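Local atomic coordinates of putative hydrolase (Agrobacterium vitis, PDB entry 3LLC), a protein that probably hydrolyses thioester or ester bonds as an alpha/beta hydrolase, perhaps releasing fatty acids from acylated proteins. Residues V137-P145 against T205-Q213; W118-K128 against N196-G206. All blocks are in the same frame, centred on the assembly; numbering follows the deposited sequence. Where two conformers were deposited one is given.

Overall arrangement
Contact 1 pairs two neighbouring parallel strands, sixth and seventh of the eight-stranded mixed sheet, one strand in from the edge strand 237-242, and contact 2 fastens a connecting loop onto the helix that packs against that sheet. The first is buried and built on regular backbone bonds flanked by apolar side chains. The second is partly buried: leucine, isoleucine and valine meet at its centre, W118 and R122 donate to the backbone O and the side chain of buried N196, and K128 and D204 make the exposed edge. Both share T205 and G206, on the approach to strand 209-214. They also touch: V137, M140 and L142 pack on I124, L121 and A120 of helix 115-128.

Contact 1 (V137-P145 against T205-Q213); sequences VSGMVLIAP and TGCPVHILQ. With EDO (1,2-ethanediol), chain E.
With chi1 at 64°, C207 holds SG between its backbone N and carbonyl carbon, directed at strand 137-143 and 3.9 Å from M140 CG. M140, here selenomethionine in one of two conformers, turns CG anti to its carbonyl carbon and lies alongside V209, with CE 4.1 Å from CG2 of V209. L142 reaches the other methyl of V209, CD1 to CG1, and P145 crosses I211 at about a right angle, its CD 3.7 Å from CG2 of I211. V141, I143, H210 and L212 occupy the opposite face, where the first three pack on helix 252-266; H210 NE2 is hydrogen-bonded to T240 OG1.

The backbones zip together: M140 N to P208 O is the most bent bond (140° at the hydrogen), H210 N to M140 O, L142 N to H210 O and L212 N to L142 O follow, and A144 N to L212 O, at 2.9 Å, is almost straight (176°). Q213 brings OE1 to 3.4 Å from A144 CA, and its NE2 bonds weakly to D217, a residue of the probable Ser-His-Asp triad. Adjacent parallel strands ending beside the probable catalytic residues are characteristic of the alpha/beta-hydrolase fold.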
loop_
_atom_site.group_PDB
_atom_site.type_symbol
_atom_site.label_atom_id
_atom_site.label_comp_id
_atom_site.label_asym_id
_atom_site.label_seq_id
_atom_site.Cartn_x
_atom_site.Cartn_y
_atom_site.Cartn_z
ATOM N N VAL A 137 10.069 10.240 -6.186
ATOM C CA VAL A 137 9.946 9.415 -4.950
ATOM C C VAL A 137 11.324 9.361 -4.286
ATOM O O VAL A 137 12.293 8.847 -4.876
ATOM C CB VAL A 137 9.391 8.021 -5.244
ATOM C CG1 VAL A 137 9.450 7.104 -3.970
ATOM C CG2 VAL A 137 7.951 8.131 -5.750
ATOM N N SER A 138 11.434 9.951 -3.091
ATOM C CA SER A 138 12.719 10.058 -2.394
ATOM C C SER A 138 12.996 8.930 -1.408
ATOM O O SER A 138 14.134 8.805 -0.951
ATOM C CB SER A 138 12.853 11.417 -1.693
ATOM O OG SER A 138 11.769 11.645 -0.824
ATOM N N GLY A 139 11.987 8.123 -1.105
ATOM C CA GLY A 139 12.146 6.958 -0.220
ATOM C C GLY A 139 10.856 6.179 -0.066
ATOM O O GLY A 139 9.774 6.677 -0.410
HETATM N N MSE A 140 10.970 4.954 0.458
HETATM C CA MSE A 140 9.806 4.077 0.631
HETATM C C MSE A 140 9.982 3.303 1.935
HETATM O O MSE A 140 11.056 2.749 2.216
HETATM C CB MSE A 140 9.632 3.102 -0.559
HETATM C CG MSE A 140 9.410 3.757 -1.957
HETATM SE SE MSE A 140 9.548 2.418 -3.409
HETATM C CE MSE A 140 9.301 0.878 -2.206
ATOM N N VAL A 141 8.914 3.290 2.752
ATOM C CA VAL A 141 8.892 2.550 4.015
ATOM C C VAL A 141 7.749 1.526 3.826
ATOM O O VAL A 141 6.611 1.913 3.511
ATOM C CB VAL A 141 8.661 3.451 5.213
ATOM C CG1 VAL A 141 8.470 2.583 6.488
ATOM C CG2 VAL A 141 9.849 4.479 5.425
ATOM N N LEU A 142 8.067 0.237 3.906
ATOM C CA LEU A 142 7.095 -0.843 3.614
ATOM C C LEU A 142 6.882 -1.667 4.900
ATOM O O LEU A 142 7.851 -2.085 5.509
ATOM C CB LEU A 142 7.618 -1.721 2.486
ATOM C CG LEU A 142 7.974 -1.018 1.163
ATOM C CD1 LEU A 142 8.537 -2.031 0.143
ATOM C CD2 LEU A 142 6.723 -0.316 0.650
ATOM N N ILE A 143 5.621 -1.837 5.320
ATOM C CA ILE A 143 5.267 -2.485 6.586
ATOM C C ILE A 143 4.542 -3.790 6.231
ATOM O O ILE A 143 3.475 -3.739 5.640
ATOM C CB ILE A 143 4.353 -1.570 7.422
ATOM C CG1 ILE A 143 5.061 -0.215 7.692
ATOM C CG2 ILE A 143 3.909 -2.268 8.750
ATOM C CD1 ILE A 143 4.249 0.958 7.459
ATOM N N ALA A 144 5.139 -4.935 6.567
ATOM C CA ALA A 144 4.621 -6.270 6.210
ATOM C C ALA A 144 4.129 -6.313 4.768
ATOM O O ALA A 144 3.011 -6.725 4.484
ATOM C CB ALA A 144 3.481 -6.699 7.214
ATOM N N PRO A 145 4.981 -5.883 3.810
ATOM C CA PRO A 145 4.482 -5.749 2.453
ATOM C C PRO A 145 4.069 -7.075 1.809
ATOM O O PRO A 145 4.701 -8.106 2.053
ATOM C CB PRO A 145 5.682 -5.148 1.702
ATOM C CG PRO A 145 6.854 -5.658 2.482
ATOM C CD PRO A 145 6.410 -5.561 3.913
ATOM N N THR A 205 14.071 0.715 -8.058
ATOM C CA THR A 205 13.364 1.789 -7.296
ATOM C C THR A 205 13.937 3.208 -7.458
ATOM O O THR A 205 13.190 4.198 -7.384
ATOM C CB THR A 205 13.371 1.500 -5.789
ATOM O OG1 THR A 205 14.729 1.380 -5.382
ATOM C CG2 THR A 205 12.572 0.201 -5.489
ATOM N N GLY A 206 15.249 3.299 -7.571
ATOM C CA GLY A 206 15.967 4.579 -7.579
ATOM C C GLY A 206 15.978 5.370 -6.261
ATOM O O GLY A 206 16.294 6.551 -6.273
ATOM N N CYS A 207 15.618 4.739 -5.131
ATOM C CA CYS A 207 15.587 5.439 -3.849
ATOM C C CYS A 207 15.813 4.446 -2.691
ATOM O O CYS A 207 15.648 3.238 -2.894
ATOM C CB CYS A 207 14.199 6.076 -3.655
ATOM S SG CYS A 207 12.813 4.917 -3.546
ATOM N N PRO A 208 16.096 4.961 -1.490
ATOM C CA PRO A 208 16.186 4.020 -0.325
ATOM C C PRO A 208 14.871 3.336 -0.001
ATOM O O PRO A 208 13.796 3.931 -0.159
ATOM C CB PRO A 208 16.658 4.904 0.831
ATOM C CG PRO A 208 17.107 6.210 0.204
ATOM C CD PRO A 208 16.417 6.348 -1.112
ATOM N N VAL A 209 14.977 2.077 0.455
ATOM C CA VAL A 209 13.824 1.270 0.845
ATOM C C VAL A 209 14.114 0.708 2.251
ATOM O O VAL A 209 15.204 0.175 2.478
ATOM C CB VAL A 209 13.589 0.111 -0.143
ATOM C CG1 VAL A 209 12.353 -0.726 0.272
ATOM C CG2 VAL A 209 13.352 0.616 -1.603
ATOM N N HIS A 210 13.154 0.836 3.178
ATOM C CA HIS A 210 13.236 0.223 4.499
ATOM C C HIS A 210 11.978 -0.598 4.681
ATOM O O HIS A 210 10.863 -0.034 4.675
ATOM C CB HIS A 210 13.296 1.287 5.582
ATOM C CG HIS A 210 13.675 0.766 6.946
ATOM N ND1 HIS A 210 14.179 1.586 7.935
ATOM C CD2 HIS A 210 13.637 -0.480 7.478
ATOM C CE1 HIS A 210 14.417 0.867 9.023
ATOM N NE2 HIS A 210 14.108 -0.392 8.769
ATOM N N ILE A 211 12.161 -1.902 4.872
ATOM C CA ILE A 211 11.044 -2.851 5.159
ATOM C C ILE A 211 11.047 -3.201 6.671
ATOM O O ILE A 211 12.111 -3.463 7.249
ATOM C CB ILE A 211 11.194 -4.160 4.360
ATOM C CG1 ILE A 211 11.276 -3.903 2.840
ATOM C CG2 ILE A 211 10.021 -5.181 4.679
ATOM C CD1 ILE A 211 12.070 -5.004 2.050
ATOM N N LEU A 212 9.849 -3.178 7.286
ATOM C CA LEU A 212 9.625 -3.585 8.687
ATOM C C LEU A 212 8.685 -4.808 8.615
ATOM O O LEU A 212 7.630 -4.749 7.956
ATOM C CB LEU A 212 8.970 -2.469 9.488
ATOM C CG LEU A 212 9.817 -1.209 9.779
ATOM C CD1 LEU A 212 8.952 0.043 9.930
ATOM C CD2 LEU A 212 10.617 -1.398 11.061
ATOM N N GLN A 213 9.082 -5.912 9.265
ATOM C CA GLN A 213 8.385 -7.197 9.123
ATOM C C GLN A 213 8.466 -8.009 10.423
ATOM O O GLN A 213 9.554 -8.217 11.027
ATOM C CB GLN A 213 9.010 -7.987 7.958
ATOM C CG GLN A 213 8.528 -9.417 7.796
ATOM C CD GLN A 213 7.118 -9.511 7.218
ATOM O OE1 GLN A 213 6.787 -8.879 6.195
ATOM N NE2 GLN A 213 6.286 -10.335 7.860
HETATM C C1 EDO E . 10.402 8.150 -9.141
HETATM O O1 EDO E . 11.165 9.155 -8.490
HETATM C C2 EDO E . 9.672 8.799 -10.299
HETATM O O2 EDO E . 10.503 9.731 -11.001
HETATM O O HOH W 1 12.743 6.959 -7.477
HETATM O O HOH W 2 6.952 -8.971 3.440
#

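Contact 2 (W118-K128 against N196-G206). With EDO (1,2-ethanediol), chain C; EDO (1,2-ethanediol), chain D.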
loop_
_atom_site.group_PDB
_atom_site.type_symbol
_atom_site.label_atom_id
_atom_site.label_comp_id
_atom_site.label_asym_id
_atom_site.label_seq_id
_atom_site.Cartn_x
_atom_site.Cartn_y
_atom_site.Cartn_z
ATOM N N TRP A 118 2.590 -3.583 -2.125
ATOM C CA TRP A 118 2.531 -4.015 -3.549
ATOM C C TRP A 118 2.214 -2.810 -4.420
ATOM O O TRP A 118 2.863 -2.581 -5.453
ATOM C CB TRP A 118 1.424 -5.092 -3.722
ATOM C CG TRP A 118 1.351 -5.824 -5.059
ATOM C CD1 TRP A 118 2.109 -5.624 -6.163
ATOM C CD2 TRP A 118 0.468 -6.916 -5.367
ATOM N NE1 TRP A 118 1.734 -6.514 -7.164
ATOM C CE2 TRP A 118 0.727 -7.312 -6.691
ATOM C CE3 TRP A 118 -0.530 -7.581 -4.652
ATOM C CZ2 TRP A 118 0.036 -8.363 -7.316
ATOM C CZ3 TRP A 118 -1.215 -8.609 -5.260
ATOM C CH2 TRP A 118 -0.938 -9.001 -6.579
ATOM N N ILE A 119 1.200 -2.049 -4.015
ATOM C CA ILE A 119 0.788 -0.892 -4.810
ATOM C C ILE A 119 1.926 0.158 -4.845
ATOM O O ILE A 119 2.176 0.743 -5.902
ATOM C CB ILE A 119 -0.600 -0.339 -4.344
ATOM C CG1 ILE A 119 -1.684 -1.414 -4.564
ATOM C CG2 ILE A 119 -0.984 0.968 -5.090
ATOM C CD1 ILE A 119 -3.031 -1.075 -3.945
ATOM N N ALA A 120 2.644 0.346 -3.736
ATOM C CA ALA A 120 3.812 1.264 -3.715
ATOM C C ALA A 120 4.872 0.880 -4.741
ATOM O O ALA A 120 5.404 1.751 -5.458
ATOM C CB ALA A 120 4.455 1.318 -2.304
ATOM N N LEU A 121 5.178 -0.420 -4.819
ATOM C CA LEU A 121 6.184 -0.938 -5.794
ATOM C C LEU A 121 5.723 -0.739 -7.248
ATOM O O LEU A 121 6.512 -0.307 -8.106
ATOM C CB LEU A 121 6.481 -2.422 -5.472
ATOM C CG LEU A 121 7.201 -2.688 -4.148
ATOM C CD1 LEU A 121 7.114 -4.157 -3.659
ATOM C CD2 LEU A 121 8.653 -2.242 -4.312
ATOM N N ARG A 122 4.443 -1.016 -7.535
ATOM C CA ARG A 122 3.877 -0.726 -8.872
ATOM C C ARG A 122 3.887 0.794 -9.175
ATOM O O ARG A 122 4.151 1.213 -10.318
ATOM C CB ARG A 122 2.437 -1.273 -9.022
ATOM C CG ARG A 122 2.372 -2.832 -9.172
ATOM C CD ARG A 122 2.843 -3.318 -10.563
ATOM N NE ARG A 122 2.019 -2.787 -11.638
ATOM C CZ ARG A 122 2.436 -1.991 -12.622
ATOM N NH1 ARG A 122 3.715 -1.632 -12.742
ATOM N NH2 ARG A 122 1.568 -1.570 -13.514
ATOM N N LEU A 123 3.582 1.609 -8.167
ATOM C CA LEU A 123 3.501 3.075 -8.360
ATOM C C LEU A 123 4.839 3.630 -8.785
ATOM O O LEU A 123 4.908 4.439 -9.717
ATOM C CB LEU A 123 3.026 3.746 -7.056
ATOM C CG LEU A 123 2.699 5.237 -6.966
ATOM C CD1 LEU A 123 1.762 5.620 -8.060
ATOM C CD2 LEU A 123 2.063 5.531 -5.589
ATOM N N ILE A 124 5.912 3.193 -8.139
ATOM C CA ILE A 124 7.254 3.683 -8.548
ATOM C C ILE A 124 7.598 3.287 -9.986
ATOM O O ILE A 124 8.158 4.099 -10.749
ATOM C CB ILE A 124 8.372 3.310 -7.484
ATOM C CG1 ILE A 124 9.681 4.048 -7.766
ATOM C CG2 ILE A 124 8.693 1.806 -7.432
ATOM C CD1 ILE A 124 9.644 5.463 -7.315
ATOM N N GLN A 125 7.197 2.076 -10.389
ATOM C CA GLN A 125 7.354 1.627 -11.783
ATOM C C GLN A 125 6.585 2.494 -12.764
ATOM O O GLN A 125 7.125 2.863 -13.816
ATOM C CB GLN A 125 6.962 0.124 -11.976
ATOM C CG GLN A 125 7.860 -0.834 -11.194
ATOM C CD GLN A 125 7.444 -2.308 -11.330
ATOM O OE1 GLN A 125 6.250 -2.628 -11.515
ATOM N NE2 GLN A 125 8.435 -3.200 -11.307
ATOM N N GLU A 126 5.354 2.869 -12.415
ATOM C CA GLU A 126 4.512 3.719 -13.284
ATOM C C GLU A 126 5.115 5.125 -13.411
ATOM O O GLU A 126 5.148 5.703 -14.488
ATOM C CB GLU A 126 3.063 3.834 -12.743
ATOM C CG GLU A 126 2.242 2.524 -12.750
ATOM C CD GLU A 126 1.512 2.241 -14.081
ATOM O OE1 GLU A 126 0.415 2.808 -14.308
ATOM O OE2 GLU A 126 2.008 1.406 -14.875
ATOM N N LEU A 127 5.577 5.684 -12.293
ATOM C CA LEU A 127 6.226 7.020 -12.344
ATOM C C LEU A 127 7.521 6.995 -13.156
ATOM O O LEU A 127 7.753 7.876 -14.009
ATOM C CB LEU A 127 6.479 7.552 -10.929
ATOM C CG LEU A 127 5.220 7.828 -10.095
ATOM C CD1 LEU A 127 5.578 8.135 -8.620
ATOM C CD2 LEU A 127 4.390 8.951 -10.685
ATOM N N LYS A 128 8.361 5.983 -12.945
ATOM C CA LYS A 128 9.618 5.876 -13.733
ATOM C C LYS A 128 9.356 5.669 -15.231
ATOM O O LYS A 128 10.149 6.109 -16.066
ATOM C CB LYS A 128 10.600 4.822 -13.139
ATOM C CG LYS A 128 11.204 5.300 -11.768
ATOM C CD LYS A 128 12.076 4.286 -10.943
ATOM C CE LYS A 128 13.501 4.108 -11.495
ATOM N NZ LYS A 128 14.270 5.387 -11.602
ATOM N N ASN A 196 -0.155 -7.605 -12.456
ATOM C CA ASN A 196 0.659 -6.717 -11.625
ATOM C C ASN A 196 1.840 -7.383 -10.879
ATOM O O ASN A 196 2.409 -6.822 -9.917
ATOM C CB ASN A 196 -0.270 -6.013 -10.617
ATOM C CG ASN A 196 -1.175 -5.005 -11.280
ATOM O OD1 ASN A 196 -0.743 -3.874 -11.539
ATOM N ND2 ASN A 196 -2.455 -5.391 -11.564
ATOM N N ARG A 197 2.222 -8.587 -11.319
ATOM C CA ARG A 197 3.246 -9.335 -10.616
ATOM C C ARG A 197 4.577 -8.569 -10.728
ATOM O O ARG A 197 5.011 -8.238 -11.850
ATOM C CB ARG A 197 3.374 -10.746 -11.202
ATOM C CG ARG A 197 4.166 -11.740 -10.340
ATOM C CD ARG A 197 4.150 -13.144 -10.960
ATOM N NE ARG A 197 4.523 -14.155 -9.965
ATOM C CZ ARG A 197 4.353 -15.464 -10.108
ATOM N NH1 ARG A 197 3.850 -15.976 -11.223
ATOM N NH2 ARG A 197 4.702 -16.278 -9.106
ATOM N N VAL A 198 5.193 -8.291 -9.596
ATOM C CA VAL A 198 6.460 -7.501 -9.546
ATOM C C VAL A 198 7.738 -8.299 -9.291
ATOM O O VAL A 198 8.838 -7.832 -9.671
ATOM C CB VAL A 198 6.362 -6.282 -8.563
ATOM C CG1 VAL A 198 5.277 -5.312 -9.006
ATOM C CG2 VAL A 198 6.150 -6.700 -7.082
HETATM N N MSE A 199 7.635 -9.501 -8.682
HETATM C CA MSE A 199 8.816 -10.303 -8.348
HETATM C C MSE A 199 9.159 -11.422 -9.345
HETATM O O MSE A 199 9.932 -12.315 -9.017
HETATM C CB MSE A 199 8.717 -10.844 -6.899
HETATM C CG MSE A 199 8.621 -9.728 -5.847
HETATM SE SE MSE A 199 8.786 -10.413 -3.995
HETATM C CE MSE A 199 7.148 -11.491 -4.057
ATOM N N ALA A 200 8.609 -11.387 -10.557
ATOM C CA ALA A 200 9.051 -12.314 -11.597
ATOM C C ALA A 200 10.406 -11.841 -12.200
ATOM O O ALA A 200 11.068 -12.592 -12.895
ATOM C CB ALA A 200 7.986 -12.531 -12.723
ATOM N N GLY A 201 10.797 -10.596 -11.914
ATOM C CA GLY A 201 12.156 -10.105 -12.251
ATOM C C GLY A 201 12.660 -9.102 -11.224
ATOM O O GLY A 201 12.130 -9.031 -10.143
HETATM N N MSE A 202 13.728 -8.362 -11.561
HETATM C CA MSE A 202 14.320 -7.370 -10.639
HETATM C C MSE A 202 13.558 -6.051 -10.670
HETATM O O MSE A 202 13.080 -5.623 -11.719
HETATM C CB MSE A 202 15.814 -7.144 -10.998
HETATM C CG MSE A 202 16.656 -8.405 -10.987
HETATM SE SE MSE A 202 16.694 -9.167 -9.155
HETATM C CE MSE A 202 17.476 -7.584 -8.223
ATOM N N ILE A 203 13.377 -5.429 -9.507
ATOM C CA ILE A 203 12.625 -4.163 -9.357
ATOM C C ILE A 203 13.629 -2.979 -9.197
ATOM O O ILE A 203 14.485 -3.035 -8.318
ATOM C CB ILE A 203 11.739 -4.218 -8.112
ATOM C CG1 ILE A 203 10.724 -5.373 -8.224
ATOM C CG2 ILE A 203 11.044 -2.854 -7.849
ATOM C CD1 ILE A 203 9.998 -5.717 -6.874
ATOM N N ASP A 204 13.542 -1.965 -10.072
ATOM C CA ASP A 204 14.380 -0.748 -10.051
ATOM C C ASP A 204 13.648 0.368 -9.274
ATOM O O ASP A 204 12.690 0.945 -9.797
ATOM C CB ASP A 204 14.588 -0.326 -11.526
ATOM C CG ASP A 204 15.434 0.939 -11.709
ATOM O OD1 ASP A 204 16.028 1.460 -10.744
ATOM O OD2 ASP A 204 15.506 1.407 -12.873
ATOM N N THR A 205 14.071 0.715 -8.058
ATOM C CA THR A 205 13.364 1.789 -7.296
ATOM C C THR A 205 13.937 3.208 -7.458
ATOM O O THR A 205 13.190 4.198 -7.384
ATOM C CB THR A 205 13.371 1.500 -5.789
ATOM O OG1 THR A 205 14.729 1.380 -5.382
ATOM C CG2 THR A 205 12.572 0.201 -5.489
ATOM N N GLY A 206 15.249 3.299 -7.571
ATOM C CA GLY A 206 15.967 4.579 -7.579
ATOM C C GLY A 206 15.978 5.370 -6.261
ATOM O O GLY A 206 16.294 6.551 -6.273
HETATM C C1 EDO C . 10.162 -6.643 -13.456
HETATM O O1 EDO C . 9.788 -8.015 -13.359
HETATM C C2 EDO C . 10.192 -6.094 -12.048
HETATM O O2 EDO C . 8.858 -5.950 -11.631
HETATM C C1 EDO D . 3.767 -5.610 -13.946
HETATM O O1 EDO D . 3.067 -4.722 -14.846
HETATM C C2 EDO D . 4.811 -4.858 -13.137
HETATM O O2 EDO D . 6.112 -5.413 -13.321
HETATM O O HOH W 3 -1.407 -2.045 -13.581
HETATM O O HOH W 4 11.182 -2.062 -11.875
#
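L121 and V198 meet at the apolar centre, CD1 to CG2 at 4.4 Å, while CD2 of L121 rests against CG2 of I203. Helix 115-128 follows the probable nucleophile elbow of this alpha/beta hydrolase, and the irregular loop 196-206 wraps along one side of it. V198 CG1, anti to its carbonyl carbon (chi1 -62°), reaches the edge of the W118 indole and the aliphatic part of R122, 3.5 Å from CD.

I124 CG1 packs on the carbonyl oxygen of T205. K128 lays CD near D204 O, and its bend at chi3 carries CE to 3.6 Å from D204 OD2; in this one of two D204 conformers the charges stay beyond salt-bridge distance. Q125 NE2 shares water 4 with D204 N and a 1,2-ethanediol with V198 O.

N196 receives two donors. W118 NE1 bonds to its backbone O at 2.9 Å, from above the carbonyl plane, though the oxygen lies in the indole plane. R122 NH2 makes a weak salt bridge with OE2 of one E126 conformer. The guanidinium edge also meets Q125 OE1 through NH1, water 3 through NH2, and N196 OD1, which accepts the NE hydrogen on a lone pair, 3.0 Å from NE and nearly straight (169° at the hydrogen).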